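UDP-L-Rhamnose Synthase (Acanthamoeba polyphaga mimivirus, PDB 7JID) probably makes UDP-L-rhamnose as an oxidoreductase of the NADP-binding Rossmann kind, captured here with NADP and UDP-rhamnose bound. Local coordinates at residues L158-R163 with F214-P219; N190-L195 with G220-N225. All blocks are in the same frame, centred on the assembly; numbering follows the deposited sequence.

Contact 1: L158-R163 with F214-P219; sequences LNLRIR and FNFTNP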
loop_
_atom_site.group_PDB
_atom_site.type_symbol
_atom_site.label_atom_id
_atom_site.label_comp_id
_atom_site.label_asym_id
_atom_site.label_seq_id
_atom_site.Cartn_x
_atom_site.Cartn_y
_atom_site.Cartn_z
ATOM N N LEU A 158 15.305 2.650 10.856
ATOM C CA LEU A 158 15.544 4.092 10.790
ATOM C C LEU A 158 14.809 4.618 9.545
ATOM O O LEU A 158 15.267 4.290 8.439
ATOM C CB LEU A 158 17.047 4.382 10.724
ATOM C CG LEU A 158 17.465 5.852 10.720
ATOM C CD1 LEU A 158 16.979 6.548 11.979
ATOM C CD2 LEU A 158 18.963 5.941 10.523
ATOM N N ASN A 159 13.781 5.428 9.737
ATOM C CA ASN A 159 12.943 6.003 8.659
ATOM C C ASN A 159 13.325 7.478 8.490
ATOM O O ASN A 159 12.886 8.302 9.276
ATOM C CB ASN A 159 11.482 5.710 8.954
ATOM C CG ASN A 159 10.548 6.526 8.091
ATOM O OD1 ASN A 159 10.791 6.637 6.895
ATOM N ND2 ASN A 159 9.471 6.989 8.690
ATOM N N LEU A 160 14.062 7.794 7.451
ATOM C CA LEU A 160 14.569 9.172 7.248
ATOM C C LEU A 160 13.713 9.876 6.182
ATOM O O LEU A 160 13.567 9.359 5.063
ATOM C CB LEU A 160 16.038 9.185 6.825
ATOM C CG LEU A 160 16.985 8.581 7.861
ATOM C CD1 LEU A 160 18.402 8.636 7.358
ATOM C CD2 LEU A 160 16.821 9.226 9.235
ATOM N N ARG A 161 13.051 10.958 6.567
ATOM C CA ARG A 161 12.262 11.757 5.604
ATOM C C ARG A 161 13.085 12.870 4.955
ATOM O O ARG A 161 13.309 13.956 5.540
ATOM C CB ARG A 161 11.063 12.323 6.367
ATOM C CG ARG A 161 10.093 11.307 6.926
ATOM C CD ARG A 161 8.996 12.118 7.562
ATOM N NE ARG A 161 7.984 11.386 8.258
ATOM C CZ ARG A 161 7.257 11.864 9.263
ATOM N NH1 ARG A 161 7.544 13.049 9.786
ATOM N NH2 ARG A 161 6.289 11.113 9.760
ATOM N N ILE A 162 13.619 12.616 3.749
ATOM C CA ILE A 162 14.312 13.678 2.973
ATOM C C ILE A 162 13.261 14.374 2.100
ATOM O O ILE A 162 12.210 13.772 1.821
ATOM C CB ILE A 162 15.490 13.138 2.155
ATOM C CG1 ILE A 162 15.037 12.064 1.162
ATOM C CG2 ILE A 162 16.592 12.672 3.096
ATOM C CD1 ILE A 162 16.019 11.904 0.015
ATOM N N ARG A 163 13.601 15.554 1.662
ATOM C CA ARG A 163 12.798 16.241 0.632
ATOM C C ARG A 163 13.699 16.913 -0.370
ATOM O O ARG A 163 14.737 17.485 0.026
ATOM C CB ARG A 163 11.891 17.293 1.250
ATOM C CG ARG A 163 10.916 16.729 2.257
ATOM C CD ARG A 163 9.908 17.765 2.744
ATOM N NE ARG A 163 8.970 18.125 1.685
ATOM C CZ ARG A 163 8.704 19.340 1.208
ATOM N NH1 ARG A 163 9.453 20.377 1.511
ATOM N NH2 ARG A 163 7.759 19.495 0.314
ATOM N N PHE A 214 12.840 10.143 11.567
ATOM C CA PHE A 214 13.480 11.482 11.657
ATOM C C PHE A 214 13.128 12.266 10.411
ATOM O O PHE A 214 13.469 11.835 9.287
ATOM C CB PHE A 214 14.987 11.400 11.792
ATOM C CG PHE A 214 15.473 10.874 13.122
ATOM C CD1 PHE A 214 16.026 11.743 14.058
ATOM C CD2 PHE A 214 15.491 9.513 13.373
ATOM C CE1 PHE A 214 16.523 11.239 15.259
ATOM C CE2 PHE A 214 15.946 9.021 14.596
ATOM C CZ PHE A 214 16.506 9.890 15.512
ATOM N N ASN A 215 12.629 13.470 10.604
ATOM C CA ASN A 215 12.653 14.514 9.555
ATOM C C ASN A 215 14.125 14.783 9.246
ATOM O O ASN A 215 14.921 14.972 10.161
ATOM C CB ASN A 215 11.878 15.745 10.033
ATOM C CG ASN A 215 10.396 15.524 10.084
ATOM O OD1 ASN A 215 9.838 14.680 9.382
ATOM N ND2 ASN A 215 9.723 16.254 10.982
ATOM N N PHE A 216 14.482 14.748 7.978
ATOM C CA PHE A 216 15.880 14.636 7.540
ATOM C C PHE A 216 16.112 15.661 6.433
ATOM O O PHE A 216 16.668 15.347 5.385
ATOM C CB PHE A 216 16.208 13.205 7.158
ATOM C CG PHE A 216 17.659 12.928 7.386
ATOM C CD1 PHE A 216 18.147 12.777 8.670
ATOM C CD2 PHE A 216 18.492 12.709 6.313
ATOM C CE1 PHE A 216 19.497 12.473 8.851
ATOM C CE2 PHE A 216 19.838 12.443 6.499
ATOM C CZ PHE A 216 20.315 12.288 7.778
ATOM N N THR A 217 15.738 16.892 6.749
ATOM C CA THR A 217 16.030 18.092 5.943
ATOM C C THR A 217 16.951 19.028 6.738
ATOM O O THR A 217 16.958 18.982 7.987
ATOM C CB THR A 217 14.728 18.793 5.552
ATOM O OG1 THR A 217 13.991 18.952 6.761
ATOM C CG2 THR A 217 13.921 18.009 4.534
ATOM N N ASN A 218 17.682 19.905 6.057
ATOM C CA ASN A 218 18.458 20.973 6.733
ATOM C C ASN A 218 17.459 21.859 7.462
ATOM O O ASN A 218 16.322 22.047 6.993
ATOM C CB ASN A 218 19.267 21.830 5.770
ATOM C CG ASN A 218 20.422 21.136 5.068
ATOM O OD1 ASN A 218 20.229 20.259 4.224
ATOM N ND2 ASN A 218 21.632 21.535 5.450
ATOM N N PRO A 219 17.815 22.347 8.654
ATOM C CA PRO A 219 16.891 23.221 9.375
ATOM C C PRO A 219 16.429 24.416 8.527
ATOM O O PRO A 219 17.254 25.000 7.790
ATOM C CB PRO A 219 17.682 23.640 10.597
ATOM C CG PRO A 219 18.539 22.439 10.858
ATOM C CD PRO A 219 18.985 21.947 9.469
#

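Contact 2: N190-L195 with G220-N225; sequences NSMTIL and GLVSHN. With AWU ([[(2~{R},3~{S},4~{R},5~{R})-5-[2,4-bis(oxidanylidene)pyrimidin-1-yl]-3,4-bis(oxidanyl)oxolan-2-yl]methoxy-oxidanyl-phosphoryl] [(2~{R},3~{R},4~{R},5~{R},6~{S})-6-methyl-3,4,5-tris(oxidanyl)oxan-2-yl] hydrogen phosphate), chain C.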
loop_
_atom_site.group_PDB
_atom_site.type_symbol
_atom_site.label_atom_id
_atom_site.label_comp_id
_atom_site.label_asym_id
_atom_site.label_seq_id
_atom_site.Cartn_x
_atom_site.Cartn_y
_atom_site.Cartn_z
ATOM N N ASN A 190 10.326 25.887 1.384
ATOM C CA ASN A 190 10.251 24.436 1.617
ATOM C C ASN A 190 11.450 23.936 2.414
ATOM O O ASN A 190 12.546 24.561 2.331
ATOM C CB ASN A 190 10.306 23.716 0.276
ATOM C CG ASN A 190 8.941 23.433 -0.289
ATOM O OD1 ASN A 190 8.272 22.505 0.165
ATOM N ND2 ASN A 190 8.545 24.221 -1.307
ATOM N N SER A 191 11.230 22.863 3.153
ATOM C CA SER A 191 12.288 22.056 3.778
ATOM C C SER A 191 12.942 21.216 2.697
ATOM O O SER A 191 12.216 20.465 1.990
ATOM C CB SER A 191 11.781 21.236 4.883
ATOM O OG SER A 191 11.407 22.019 6.011
ATOM N N MET A 192 14.264 21.243 2.640
ATOM C CA MET A 192 15.041 20.502 1.622
ATOM C C MET A 192 16.256 19.852 2.274
ATOM O O MET A 192 16.635 20.274 3.323
ATOM C CB MET A 192 15.488 21.383 0.450
ATOM C CG MET A 192 14.449 22.374 0.010
ATOM S SD MET A 192 14.883 23.068 -1.603
ATOM C CE MET A 192 13.468 24.173 -1.888
ATOM N N THR A 193 16.824 18.877 1.584
ATOM C CA THR A 193 17.936 18.024 2.069
ATOM C C THR A 193 19.153 18.243 1.185
ATOM O O THR A 193 19.090 17.897 0.008
ATOM C CB THR A 193 17.542 16.549 2.025
ATOM O OG1 THR A 193 16.392 16.325 2.843
ATOM C CG2 THR A 193 18.630 15.648 2.575
ATOM N N ILE A 194 20.245 18.789 1.750
ATOM C CA ILE A 194 21.533 18.857 1.033
ATOM C C ILE A 194 22.286 17.548 1.279
ATOM O O ILE A 194 22.714 17.311 2.405
ATOM C CB ILE A 194 22.362 20.089 1.416
ATOM C CG1 ILE A 194 21.568 21.376 1.104
ATOM C CG2 ILE A 194 23.671 20.013 0.644
ATOM C CD1 ILE A 194 22.222 22.596 1.603
ATOM N N LEU A 195 22.329 16.681 0.269
ATOM C CA LEU A 195 22.830 15.301 0.475
ATOM C C LEU A 195 24.323 15.338 0.801
ATOM O O LEU A 195 24.737 14.516 1.601
ATOM C CB LEU A 195 22.549 14.453 -0.773
ATOM C CG LEU A 195 21.098 14.048 -0.978
ATOM C CD1 LEU A 195 20.949 13.293 -2.285
ATOM C CD2 LEU A 195 20.572 13.215 0.180
ATOM N N GLY A 220 15.148 24.761 8.661
ATOM C CA GLY A 220 14.592 25.971 8.048
ATOM C C GLY A 220 14.100 25.776 6.624
ATOM O O GLY A 220 13.976 24.647 6.114
ATOM N N LEU A 221 13.664 26.887 6.045
ATOM C CA LEU A 221 12.995 26.963 4.735
ATOM C C LEU A 221 13.791 27.764 3.740
ATOM O O LEU A 221 14.404 28.782 4.121
ATOM C CB LEU A 221 11.637 27.639 4.956
ATOM C CG LEU A 221 10.610 26.865 5.766
ATOM C CD1 LEU A 221 9.390 27.756 6.027
ATOM C CD2 LEU A 221 10.236 25.545 5.075
ATOM N N VAL A 222 13.758 27.339 2.495
ATOM C CA VAL A 222 14.311 28.091 1.361
ATOM C C VAL A 222 13.315 27.986 0.225
ATOM O O VAL A 222 12.624 26.963 0.073
ATOM C CB VAL A 222 15.704 27.583 0.959
ATOM C CG1 VAL A 222 15.639 26.188 0.333
ATOM C CG2 VAL A 222 16.418 28.613 0.106
ATOM N N SER A 223 13.263 29.009 -0.597
ATOM C CA SER A 223 12.398 28.994 -1.801
ATOM C C SER A 223 13.231 28.811 -3.049
ATOM O O SER A 223 14.429 29.097 -3.054
ATOM C CB SER A 223 11.568 30.233 -1.942
ATOM O OG SER A 223 12.410 31.318 -2.255
ATOM N N HIS A 224 12.543 28.443 -4.100
ATOM C CA HIS A 224 13.144 28.338 -5.452
ATOM C C HIS A 224 13.748 29.703 -5.798
ATOM O O HIS A 224 14.847 29.754 -6.347
ATOM C CB HIS A 224 12.088 27.911 -6.459
ATOM C CG HIS A 224 11.262 26.724 -6.095
ATOM N ND1 HIS A 224 10.520 26.655 -4.913
ATOM C CD2 HIS A 224 11.032 25.578 -6.756
ATOM C CE1 HIS A 224 9.857 25.508 -4.897
ATOM N NE2 HIS A 224 10.175 24.833 -5.989
ATOM N N ASN A 225 13.017 30.782 -5.539
ATOM C CA ASN A 225 13.533 32.119 -5.874
ATOM C C ASN A 225 14.797 32.407 -5.091
ATOM O O ASN A 225 15.712 33.010 -5.666
ATOM C CB ASN A 225 12.471 33.179 -5.647
ATOM C CG ASN A 225 11.428 33.244 -6.734
ATOM O OD1 ASN A 225 11.500 32.553 -7.746
ATOM N ND2 ASN A 225 10.416 34.050 -6.462
HETATM P PA AWU C . 9.762 17.866 -9.748
HETATM O O1A AWU C . 8.470 17.575 -10.412
HETATM O O2A AWU C . 10.997 18.040 -10.615
HETATM O O3A AWU C . 10.349 16.750 -8.715
HETATM P PB AWU C . 9.486 15.611 -7.894
HETATM O O1B AWU C . 8.265 16.154 -7.111
HETATM O O2B AWU C . 9.289 14.399 -8.831
HETATM O O3B AWU C . 10.597 15.289 -6.788
HETATM C "C5'" AWU C . 10.859 12.442 -4.560
HETATM O "O5'" AWU C . 11.092 13.362 -5.610
HETATM C "C4'" AWU C . 11.233 13.079 -3.233
HETATM O "O4'" AWU C . 10.852 12.246 -2.115
HETATM C "C3'" AWU C . 10.520 14.386 -3.110
HETATM O "O3'" AWU C . 11.093 15.087 -2.038
HETATM C "C2'" AWU C . 10.710 15.289 -4.324
HETATM C "C1'" AWU C . 10.472 14.578 -5.582
HETATM N N1 AWU C . 8.638 22.877 -10.517
HETATM C C2 AWU C . 8.605 24.145 -11.070
HETATM O O2 AWU C . 8.936 25.134 -10.384
HETATM N N3 AWU C . 8.339 24.264 -12.410
HETATM C C4 AWU C . 7.962 23.199 -13.166
HETATM O O4 AWU C . 7.754 23.396 -14.420
HETATM C C5 AWU C . 8.015 21.919 -12.611
HETATM C C6 AWU C . 8.252 21.770 -11.248
HETATM C C1C AWU C . 8.944 22.694 -9.069
HETATM C C2C AWU C . 7.984 21.814 -8.268
HETATM C C3C AWU C . 8.912 21.272 -7.152
HETATM C C4C AWU C . 10.221 21.195 -7.870
HETATM C C5C AWU C . 10.689 19.798 -8.221
HETATM C "C6'" AWU C . 11.736 11.239 -4.902
HETATM O "O2'" AWU C . 12.075 15.647 -4.385
HETATM O O2C AWU C . 6.962 22.624 -7.745
HETATM O O3C AWU C . 9.074 22.230 -6.121
HETATM O O4C AWU C . 10.103 21.887 -9.105
HETATM O O5C AWU C . 9.575 19.149 -8.874
HETATM O O HOH W 1 13.664 21.716 7.529
HETATM O O HOH W 2 15.386 22.944 4.501
#

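Contact 1: L158-R163 with F214-P219
L160 sets its CD1 over the middle of the F216 ring, 4.0 Å from the ring centroid and only 5° off the ring normal, a clear CH-pi contact. Its other methyl, CD2, lies between the two phenylalanines, 3.8 Å from F214 CB and equally near F216 CD1, so a single leucine bridges both aromatic residues. I162 reaches F216 differently, with CG2 at the ring edge and 3.7 Å from CD2 of F216. L158, whose CG stands anti to the backbone N (chi1 -177°), brings CD1 obliquely to CD2 of F214.

On the other face of this strand pair, R161 and N215 lie side by side, and NH1 of R161 donates to OD1 of N215 at 2.8 Å in a nearly straight bond (160°). The amide oxygen sits at the guanidinium edge, near its plane. Each partner is held again farther out: D147 forms a salt bridge with NH2 of R161, and the O of N263 takes ND2 of N215. This second shell limits how either flat group can turn.

Between the two faces runs the parallel backbone pairing. N159 O accepts from F214 N, and R161 N returns a bond to F214 O, bracketing the L160-F214 pair. Past the regular strand, F216 N still reaches R161 O at 2.8 Å, now from above the carbonyl plane.

The example illustrates how a Rossmann sheet is finished at its edge: strand 212-215 is outermost in this chain, and strand 157-162, which carries I162 toward the bound NADP and leads R163 into the UDP-rhamnose pocket, separates it from strand 103-109. Helix 195-207, through M202 and M205, and helix 265-270, through L267 and L270, pack on the leucine-phenylalanine face, while D147 of helix 138-150 attends the R161 face.

Contact 2: N190-L195 with G220-N225
M192 directs CG anti to its carbonyl carbon (chi1 -40°), and its extended chain beyond that atom crosses V222 at about a right angle. V222 CG1, set between its own backbone N and carbonyl carbon (chi1 69°), meets both SD and CE of M192 at 3.7 Å. Beside this apolar touch, N190 and V222 make a single antiparallel, hydrogen-bonded bridge: V222 N donates to N190 O at 3.0 Å, and N190 N reaches V222 O from above the carbonyl plane. CD2 of L221 closes tightly on the same backbone, 3.3 Å from N190 C. Water extends the pairing, since one molecule accepts from M192 N and can donate to G220 O.

H224 turns the local arrangement to ligand binding. Its NE2 shares a 2.8 Å hydrogen bond with O3C, a ribose hydroxyl of the bound UDP-rhamnose. N190 ND2 lies only alongside this ring, being bonded to I188 O and N259 OD1, while its OD1 takes R163 NH1.

S223 caps the start of helix 224-234, which H224 begins. I277 of helix 277-287 touches both M192 and V222; F175 and I179 of helix 175-181 pack on M192 and H224 respectively.

In the fold
The two contacts interlock along the chain: their segments alternate as 158-163, 190-195, 214-219 and 220-225, and the last two are continuous. Their centres lie 12 Å apart, contact 1 within the sheet and contact 2 in the loops beyond its strand ends. Probable hydrogen bonds join them directly, F216 O to T193 OG1 at 2.7 Å and R163 NH1 to N190 OD1 at 2.8 Å. Helix 195-207 leads from contact 2 back toward strand 212-215. The pair thus connects the Rossmann core, where I162 approaches NADP, with the UDP-rhamnose pocket, to which R163 and H224 each belong.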